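Side-chain contacts in beta-ketoacyl synthase (Burkholderia phymatum, PDB 4EWG), which probably catalyses the condensation step that forms 3-oxoacyl-[acyl-carrier-protein] during fatty acid chain elongation: residues M74-V77 and S78-V82; D133-S136 and N137-V140; G171-A174 and I175-Y179; E197-G200 and P201-A204. All coordinates share one frame; numbering follows the deposited sequence.

Interaction 1. Residues M74-V77 and S78-V82; sequences MGRV and SMYAV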
loop_
_atom_site.group_PDB
_atom_site.type_symbol
_atom_site.label_atom_id
_atom_site.label_comp_id
_atom_site.label_asym_id
_atom_site.label_seq_id
_atom_site.Cartn_x
_atom_site.Cartn_y
_atom_site.Cartn_z
ATOM N N MET A 74 -10.361 -8.172 -12.706
ATOM C CA MET A 74 -9.091 -7.678 -13.264
ATOM C C MET A 74 -9.236 -6.687 -14.429
ATOM O O MET A 74 -9.836 -7.020 -15.434
ATOM C CB MET A 74 -8.289 -8.847 -13.845
ATOM C CG MET A 74 -8.111 -10.042 -12.939
ATOM S SD MET A 74 -6.974 -11.228 -13.700
ATOM C CE MET A 74 -7.303 -12.692 -12.723
ATOM N N GLY A 75 -8.646 -5.494 -14.299
ATOM C CA GLY A 75 -8.345 -4.662 -15.466
ATOM C C GLY A 75 -6.967 -5.047 -15.929
ATOM O O GLY A 75 -6.412 -6.017 -15.412
ATOM N N ARG A 76 -6.391 -4.289 -16.857
ATOM C CA ARG A 76 -5.148 -4.703 -17.495
ATOM C C ARG A 76 -3.999 -4.861 -16.510
ATOM O O ARG A 76 -3.249 -5.838 -16.566
ATOM C CB ARG A 76 -4.711 -3.729 -18.604
ATOM C CG ARG A 76 -5.424 -3.928 -19.922
ATOM C CD ARG A 76 -4.991 -2.949 -21.009
ATOM N NE ARG A 76 -3.741 -3.349 -21.727
ATOM C CZ ARG A 76 -3.641 -4.356 -22.632
ATOM N NH1 ARG A 76 -4.705 -5.133 -22.931
ATOM N NH2 ARG A 76 -2.459 -4.609 -23.221
ATOM N N VAL A 77 -3.841 -3.890 -15.622
ATOM C CA VAL A 77 -2.691 -3.884 -14.714
ATOM C C VAL A 77 -2.687 -5.144 -13.842
ATOM O O VAL A 77 -1.637 -5.725 -13.583
ATOM C CB VAL A 77 -2.650 -2.596 -13.851
ATOM C CG1 VAL A 77 -3.850 -2.523 -12.912
ATOM C CG2 VAL A 77 -1.342 -2.509 -13.051
ATOM N N SER A 78 -3.858 -5.550 -13.398
ATOM C CA SER A 78 -3.990 -6.752 -12.604
ATOM C C SER A 78 -3.772 -7.980 -13.489
ATOM O O SER A 78 -3.155 -8.928 -13.066
ATOM C CB SER A 78 -5.356 -6.809 -11.897
ATOM O OG SER A 78 -5.362 -5.928 -10.777
ATOM N N MET A 79 -4.228 -7.931 -14.742
ATOM C CA MET A 79 -3.906 -9.018 -15.693
ATOM C C MET A 79 -2.408 -9.148 -15.944
ATOM O O MET A 79 -1.871 -10.269 -15.958
ATOM C CB MET A 79 -4.647 -8.858 -17.001
ATOM C CG MET A 79 -6.135 -9.046 -16.860
ATOM S SD MET A 79 -6.971 -9.267 -18.428
ATOM C CE MET A 79 -6.741 -7.661 -19.216
ATOM N N TYR A 80 -1.715 -8.023 -16.096
ATOM C CA TYR A 80 -0.241 -8.061 -16.228
ATOM C C TYR A 80 0.379 -8.699 -14.976
ATOM O O TYR A 80 1.235 -9.562 -15.065
ATOM C CB TYR A 80 0.341 -6.678 -16.374
ATOM C CG TYR A 80 -0.094 -5.848 -17.583
ATOM C CD1 TYR A 80 -0.837 -6.373 -18.636
ATOM C CD2 TYR A 80 0.268 -4.508 -17.653
ATOM C CE1 TYR A 80 -1.193 -5.587 -19.727
ATOM C CE2 TYR A 80 -0.090 -3.721 -18.733
ATOM C CZ TYR A 80 -0.808 -4.265 -19.765
ATOM O OH TYR A 80 -1.140 -3.426 -20.842
ATOM N N ALA A 81 -0.095 -8.256 -13.815
ATOM C CA ALA A 81 0.446 -8.682 -12.526
ATOM C C ALA A 81 0.282 -10.207 -12.383
ATOM O O ALA A 81 1.225 -10.898 -12.021
ATOM C CB ALA A 81 -0.267 -7.956 -11.389
ATOM N N VAL A 82 -0.924 -10.705 -12.688
ATOM C CA VAL A 82 -1.218 -12.127 -12.590
ATOM C C VAL A 82 -0.389 -12.956 -13.593
ATOM O O VAL A 82 0.188 -13.970 -13.240
ATOM C CB VAL A 82 -2.709 -12.401 -12.770
ATOM C CG1 VAL A 82 -2.970 -13.895 -12.875
ATOM C CG2 VAL A 82 -3.502 -11.808 -11.601
HETATM O O HOH W 1 -7.262 -4.121 -12.096
#
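Over one face of the Tyr80 ring lies the backbone oxygen of Arg76, 3.1 Å above the plane and shifted toward the rim, while NH2 of Arg76 sits at the ring edge, in its plane. The guanidinium stands almost perpendicular to the ring, the two planes being 89° apart, and Tyr80 CE1 lies over one guanidinium face. A bend at chi3 (83°) in the Arg76 chain brings NE to 2.7 Å from Tyr80 OH. That hydrogen bond is short but bent, and the hydroxyl lies 29° out of the guanidinium plane; a second one, from NH2, is weak. Tyr80 OH is also bonded to Glu237, and Phe60 meets the ring edge-to-face. This pairing of residues i and i+4 belongs to the first turn of helix 76-92, for which Gly75 is the N-cap; its oxygen accepts from Met79 N at 3.0 Å. On another flank of the same turn, Met74 runs extended from the residue before the cap, its CB 3.7 Å from Met79 CG and its methyl CE 4.1 Å from Val82 CG2, the Met74 and Val82 side chains crossing at about a right angle. A water takes the hydrogen of Gly75 N at 2.9 Å and also bonds Ser78 OG, a hydroxyl held as well by Thr146.

Interaction 2. Residues D133-S136 and N137-V140; sequences DVTS and NSYV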
loop_
_atom_site.group_PDB
_atom_site.type_symbol
_atom_site.label_atom_id
_atom_site.label_comp_id
_atom_site.label_asym_id
_atom_site.label_seq_id
_atom_site.Cartn_x
_atom_site.Cartn_y
_atom_site.Cartn_z
ATOM N N ASP A 133 -22.048 2.801 -15.891
ATOM C CA ASP A 133 -20.998 1.802 -15.939
ATOM C C ASP A 133 -20.363 1.523 -14.608
ATOM O O ASP A 133 -19.293 0.914 -14.532
ATOM C CB ASP A 133 -19.914 2.258 -16.909
ATOM C CG ASP A 133 -20.437 2.433 -18.319
ATOM O OD1 ASP A 133 -21.466 1.851 -18.655
ATOM O OD2 ASP A 133 -19.789 3.142 -19.099
ATOM N N VAL A 134 -20.977 1.978 -13.530
ATOM C CA VAL A 134 -20.455 1.622 -12.213
ATOM C C VAL A 134 -21.072 0.289 -11.898
ATOM O O VAL A 134 -22.286 0.189 -11.866
ATOM C CB VAL A 134 -20.839 2.687 -11.159
ATOM C CG1 VAL A 134 -20.581 2.177 -9.745
ATOM C CG2 VAL A 134 -20.119 3.993 -11.473
ATOM N N THR A 135 -20.250 -0.741 -11.688
ATOM C CA THR A 135 -20.757 -2.075 -11.273
ATOM C C THR A 135 -20.174 -2.520 -9.954
ATOM O O THR A 135 -19.320 -1.855 -9.363
ATOM C CB THR A 135 -20.445 -3.170 -12.310
ATOM O OG1 THR A 135 -19.087 -3.620 -12.156
ATOM C CG2 THR A 135 -20.717 -2.663 -13.739
ATOM N N SER A 136 -20.610 -3.686 -9.512
ATOM C CA SER A 136 -20.108 -4.288 -8.279
ATOM C C SER A 136 -18.661 -4.729 -8.367
ATOM O O SER A 136 -18.084 -5.065 -7.375
ATOM C CB SER A 136 -20.979 -5.467 -7.875
ATOM O OG SER A 136 -20.868 -6.508 -8.831
ATOM N N ASN A 137 -18.093 -4.717 -9.571
ATOM C CA ASN A 137 -16.698 -5.084 -9.823
ATOM C C ASN A 137 -15.780 -3.882 -10.042
ATOM O O ASN A 137 -14.573 -4.049 -10.182
ATOM C CB ASN A 137 -16.610 -5.997 -11.065
ATOM C CG ASN A 137 -17.085 -7.387 -10.784
ATOM O OD1 ASN A 137 -16.690 -7.971 -9.805
ATOM N ND2 ASN A 137 -17.906 -7.935 -11.651
ATOM N N SER A 138 -16.343 -2.692 -10.083
ATOM C CA SER A 138 -15.544 -1.505 -10.417
ATOM C C SER A 138 -14.468 -1.218 -9.357
ATOM O O SER A 138 -13.286 -0.973 -9.680
ATOM C CB SER A 138 -16.471 -0.298 -10.616
ATOM O OG SER A 138 -17.313 -0.461 -11.761
ATOM N N TYR A 139 -14.852 -1.291 -8.087
ATOM C CA TYR A 139 -13.908 -0.950 -7.008
ATOM C C TYR A 139 -12.696 -1.872 -7.020
ATOM O O TYR A 139 -11.556 -1.387 -6.900
ATOM C CB TYR A 139 -14.553 -0.946 -5.596
ATOM C CG TYR A 139 -13.513 -0.620 -4.537
ATOM C CD1 TYR A 139 -12.911 0.643 -4.503
ATOM C CD2 TYR A 139 -13.092 -1.565 -3.638
ATOM C CE1 TYR A 139 -11.953 0.959 -3.555
ATOM C CE2 TYR A 139 -12.113 -1.273 -2.688
ATOM C CZ TYR A 139 -11.528 -0.011 -2.658
ATOM O OH TYR A 139 -10.535 0.297 -1.728
ATOM N N VAL A 140 -12.925 -3.179 -7.174
ATOM C CA VAL A 140 -11.818 -4.151 -7.086
ATOM C C VAL A 140 -10.823 -4.028 -8.245
ATOM O O VAL A 140 -9.616 -4.315 -8.097
ATOM C CB VAL A 140 -12.324 -5.630 -6.976
ATOM C CG1 VAL A 140 -13.193 -6.053 -8.166
ATOM C CG2 VAL A 140 -11.140 -6.572 -6.841
HETATM O O HOH W 2 -16.011 0.099 -13.889
HETATM O O HOH W 3 -17.409 -1.318 -7.232
HETATM O O HOH W 4 -15.562 -4.270 -6.757
#
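Thr135 and Ser138 are joined by direct hydrogen bonds that use one hydroxyl and both backbones. The straightest runs from Thr135 N to Ser138 OG, 3.0 Å long with an N-H...O angle of 171°. Ser138 N returns a bond to Thr135 O at 3.2 Å, the donor standing above the carbonyl plane, 66° out of it; this closes a type I beta turn from Thr135 to Ser138. The threonine hydroxyl serves Asn137, two residues on: OG1 lies on the side of CB between the backbone N and the carbonyl carbon (chi1 81°), and there it accepts from Asn137 N at 3.0 Å.

Water-mediated bonds form the second group. One water lies 2.6 Å from Ser138 OG and gives a weak bond to Asp133 O. Two more each span a carbonyl and an amide of the opening turn: one donates to Thr135 O and accepts from Tyr139 N, the other, 2.7 Å from Ser136 O, accepts from Val140 N.

Van der Waals contact is sparse: Ser138 CB lies 3.5 Å from Thr135 O, and Asn137 CB 3.6 Å from Thr135 OG1. Packing comes instead from elsewhere: Ser138 rests on Pro118 and Phe122 of helix 116-128, and Tyr139 meets Phe399 of the second subunit edge-to-face. With the Thr135 hydroxyl serving a backbone amide ahead of it and the Ser138 hydroxyl serving the Thr135 amide in return, the turn leading into helix 138-142 has the form of a capping box.

Interaction 3. Residues G171-A174 and I175-Y179; sequences GSQA and IGYAY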
loop_
_atom_site.group_PDB
_atom_site.type_symbol
_atom_site.label_atom_id
_atom_site.label_comp_id
_atom_site.label_asym_id
_atom_site.label_seq_id
_atom_site.Cartn_x
_atom_site.Cartn_y
_atom_site.Cartn_z
ATOM N N GLY A 171 7.313 -1.738 -6.877
ATOM C CA GLY A 171 7.928 -3.018 -7.124
ATOM C C GLY A 171 9.113 -3.279 -6.225
ATOM O O GLY A 171 9.328 -4.433 -5.796
ATOM N N SER A 172 9.869 -2.224 -5.935
ATOM C CA SER A 172 11.042 -2.349 -5.060
ATOM C C SER A 172 10.633 -2.455 -3.600
ATOM O O SER A 172 11.232 -3.219 -2.856
ATOM C CB SER A 172 12.029 -1.204 -5.273
ATOM O OG SER A 172 11.378 0.074 -5.239
ATOM N N GLN A 173 9.632 -1.693 -3.166
ATOM C CA GLN A 173 9.116 -1.895 -1.817
ATOM C C GLN A 173 8.491 -3.291 -1.660
ATOM O O GLN A 173 8.591 -3.900 -0.588
ATOM C CB GLN A 173 8.106 -0.819 -1.416
ATOM C CG GLN A 173 8.760 0.544 -1.140
ATOM C CD GLN A 173 7.854 1.512 -0.377
ATOM O OE1 GLN A 173 6.676 1.650 -0.693
ATOM N NE2 GLN A 173 8.398 2.161 0.629
ATOM N N ALA A 174 7.867 -3.801 -2.718
ATOM C CA ALA A 174 7.292 -5.136 -2.663
ATOM C C ALA A 174 8.411 -6.113 -2.376
ATOM O O ALA A 174 8.312 -6.905 -1.455
ATOM C CB ALA A 174 6.524 -5.485 -3.940
ATOM N N ILE A 175 9.497 -6.014 -3.127
ATOM C CA ILE A 175 10.604 -6.948 -2.980
ATOM C C ILE A 175 11.194 -6.795 -1.587
ATOM O O ILE A 175 11.354 -7.795 -0.865
ATOM C CB ILE A 175 11.684 -6.792 -4.128
ATOM C CG1 ILE A 175 11.055 -7.198 -5.463
ATOM C CG2 ILE A 175 12.977 -7.616 -3.866
ATOM C CD1 ILE A 175 11.807 -6.782 -6.706
ATOM N N GLY A 176 11.432 -5.551 -1.178
ATOM C CA GLY A 176 12.061 -5.285 0.109
ATOM C C GLY A 176 11.235 -5.728 1.293
ATOM O O GLY A 176 11.727 -6.373 2.216
ATOM N N TYR A 177 9.976 -5.341 1.307
ATOM C CA TYR A 177 9.132 -5.673 2.425
ATOM C C TYR A 177 8.775 -7.180 2.430
ATOM O O TYR A 177 8.696 -7.784 3.480
ATOM C CB TYR A 177 7.849 -4.791 2.444
ATOM C CG TYR A 177 8.067 -3.282 2.708
ATOM C CD1 TYR A 177 9.117 -2.825 3.500
ATOM C CD2 TYR A 177 7.192 -2.340 2.190
ATOM C CE1 TYR A 177 9.287 -1.480 3.760
ATOM C CE2 TYR A 177 7.351 -0.995 2.429
ATOM C CZ TYR A 177 8.390 -0.556 3.224
ATOM O OH TYR A 177 8.560 0.806 3.453
ATOM N N ALA A 178 8.626 -7.785 1.261
ATOM C CA ALA A 178 8.445 -9.270 1.190
ATOM C C ALA A 178 9.688 -9.956 1.776
ATOM O O ALA A 178 9.603 -10.898 2.570
ATOM C CB ALA A 178 8.168 -9.739 -0.244
ATOM N N TYR A 179 10.836 -9.433 1.412
ATOM C CA TYR A 179 12.117 -9.936 1.938
ATOM C C TYR A 179 12.176 -9.895 3.467
ATOM O O TYR A 179 12.605 -10.841 4.126
ATOM C CB TYR A 179 13.263 -9.120 1.311
ATOM C CG TYR A 179 14.551 -9.092 2.059
ATOM C CD1 TYR A 179 15.307 -10.245 2.239
ATOM C CD2 TYR A 179 15.044 -7.906 2.566
ATOM C CE1 TYR A 179 16.522 -10.213 2.922
ATOM C CE2 TYR A 179 16.263 -7.855 3.257
ATOM C CZ TYR A 179 16.988 -9.010 3.433
ATOM O OH TYR A 179 18.204 -8.944 4.102
#
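Gln173 and Tyr177, one helical turn apart, lie side by side and point the same way, with the amide and ring planes 44° apart. The glutamine chain runs extended beyond CG alongside one side of the ring, so that its CD comes 3.8 Å from Tyr177 CE2. At the far end Gln173 NE2 and Tyr177 OH are 3.1 Å apart, yet the angle is too poor for a hydrogen bond between them. Their nearness is consistent with a shared acceptor: both bond to the backbone oxygen of Ile161 of the second subunit, while Gln173 OE1 turns to Ser166 within its own chain.

Elsewhere on the turn the side chains lean on carbonyl oxygens. Ile175 holds CG1 beside its backbone N (chi1 -66°), which sets CG1 3.3 Å from Gly171 O. Tyr177 CB approaches Gln173 O to 3.2 Å, and the methyl of Ala178 comes to 3.1 Å from Ala174 O. The same oxygens accept the regular helix bonds, for instance from Tyr177 N to Gln173 O at 2.8 Å.

Ile175 packs on Leu242 and Leu406 and Tyr177 on Cys266, all on strands of the same large mixed sheet. A buried helix on the central sheet, with one flank reaching the partner subunit, is consistent with the thiolase-like fold and its dimer interface.

Interaction 4. Residues E197-G200 and P201-A204; sequences ELSG and PAVA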
loop_
_atom_site.group_PDB
_atom_site.type_symbol
_atom_site.label_atom_id
_atom_site.label_comp_id
_atom_site.label_asym_id
_atom_site.label_seq_id
_atom_site.Cartn_x
_atom_site.Cartn_y
_atom_site.Cartn_z
ATOM N N GLU A 197 -0.487 -0.266 -16.053
ATOM C CA GLU A 197 -1.071 -0.253 -17.381
ATOM C C GLU A 197 -0.897 1.140 -17.963
ATOM O O GLU A 197 -0.979 2.100 -17.258
ATOM C CB GLU A 197 -2.535 -0.702 -17.349
ATOM C CG GLU A 197 -3.554 0.314 -16.857
ATOM C CD GLU A 197 -4.939 -0.325 -16.610
ATOM O OE1 GLU A 197 -5.052 -1.278 -15.808
ATOM O OE2 GLU A 197 -5.919 0.146 -17.175
ATOM N N LEU A 198 -0.584 1.220 -19.237
ATOM C CA LEU A 198 -0.352 2.499 -19.899
ATOM C C LEU A 198 -1.695 3.179 -20.076
ATOM O O LEU A 198 -2.656 2.562 -20.533
ATOM C CB LEU A 198 0.319 2.302 -21.272
ATOM C CG LEU A 198 0.679 3.571 -22.085
ATOM C CD1 LEU A 198 1.716 4.458 -21.337
ATOM C CD2 LEU A 198 1.148 3.220 -23.522
ATOM N N SER A 199 -1.758 4.447 -19.713
ATOM C CA SER A 199 -2.933 5.254 -20.015
ATOM C C SER A 199 -2.553 6.728 -20.147
ATOM O O SER A 199 -1.476 7.149 -19.722
ATOM C CB SER A 199 -3.976 5.117 -18.915
ATOM O OG SER A 199 -3.538 5.792 -17.747
ATOM N N GLY A 200 -3.463 7.506 -20.724
ATOM C CA GLY A 200 -3.259 8.935 -20.858
ATOM C C GLY A 200 -3.037 9.596 -19.500
ATOM O O GLY A 200 -2.076 10.322 -19.318
ATOM N N PRO A 201 -3.923 9.326 -18.552
ATOM C CA PRO A 201 -3.755 9.849 -17.210
ATOM C C PRO A 201 -2.431 9.486 -16.572
ATOM O O PRO A 201 -1.845 10.319 -15.891
ATOM C CB PRO A 201 -4.912 9.217 -16.434
ATOM C CG PRO A 201 -5.950 9.019 -17.467
ATOM C CD PRO A 201 -5.211 8.637 -18.714
ATOM N N ALA A 202 -1.971 8.256 -16.761
ATOM C CA ALA A 202 -0.680 7.856 -16.220
ATOM C C ALA A 202 0.409 8.791 -16.791
ATOM O O ALA A 202 1.300 9.189 -16.078
ATOM C CB ALA A 202 -0.375 6.393 -16.536
ATOM N N VAL A 203 0.321 9.142 -18.076
ATOM C CA VAL A 203 1.308 10.033 -18.663
ATOM C C VAL A 203 1.123 11.484 -18.180
ATOM O O VAL A 203 2.098 12.159 -17.894
ATOM C CB VAL A 203 1.338 9.977 -20.187
ATOM C CG1 VAL A 203 2.403 10.914 -20.712
ATOM C CG2 VAL A 203 1.668 8.565 -20.630
ATOM N N ALA A 204 -0.124 11.924 -18.046
ATOM C CA ALA A 204 -0.419 13.286 -17.514
ATOM C C ALA A 204 0.267 13.570 -16.165
ATOM O O ALA A 204 0.652 14.711 -15.886
ATOM C CB ALA A 204 -1.922 13.481 -17.377
#
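Ser199 and Ala202 make the close part of this contact. Ser199 occupies the N-cap of helix 200-207, and its OG accepts from Ala202 N at 3.1 Å with an N-H...O angle of 159°. With chi1 at 72°, OG swings in between the main-chain N and C of its own residue and faces the start of the helix. Carbon atoms close round the same oxygen: Pro201 CD lies 3.4 Å from Ser199 OG, and the methyl CB of Ala202 is equally near that oxygen, at 3.4 Å. Two backbone bonds continue the turn, from Val203 N to Ser199 O at 3.1 Å and from Ala204 N to Gly200 O at 2.8 Å.

The other flank is slacker. Leu198 meets Val203 at a slant and through single methyls, CD1 to CG2 at 4.2 Å, and both side chains also find partners in loops, Leu198 on Met40 and Val235, Val203 on Trp43 and Thr51. The Glu197 side chain turns elsewhere: its carboxylate is bonded to Ser115 OG and Val116 N, and to helix 76-92. Ser199, Pro201 and Ala202 remain partly exposed, though Pro201 packs on Phe122 of the second subunit.

Pro201, in the first turn, has no amide hydrogen to offer, so no acceptor is needed there; the next amide, that of Ala202, is served by the serine hydroxyl, and Val203 and Ala204 already reach back to main-chain oxygens, so the amides of Ala202, Val203 and Ala204 are all met by acceptors of residues 199 and 200.

Overall arrangement
Followed from the N terminus, the four contacts come in series; none nests in or crosses another, and each closes only a local turn. Interaction 1 opens helix 76-92, interaction 2 ends the loop before helix 138-142, interaction 3 lies inside helix 170-183, and interaction 4 joins strand 189-196 to helix 200-207. Interactions 1 and 4 touch directly, through Glu197 OE1 and Val77 N at 2.9 Å. Interactions 1 and 2 stay about 5 Å apart at their nearest atoms, yet Thr146 bonds to both, at Ser78 and Val140. Interaction 3 lies across the chain's centre from interaction 4. Interactions 2, 3 and 4 all reach the second subunit.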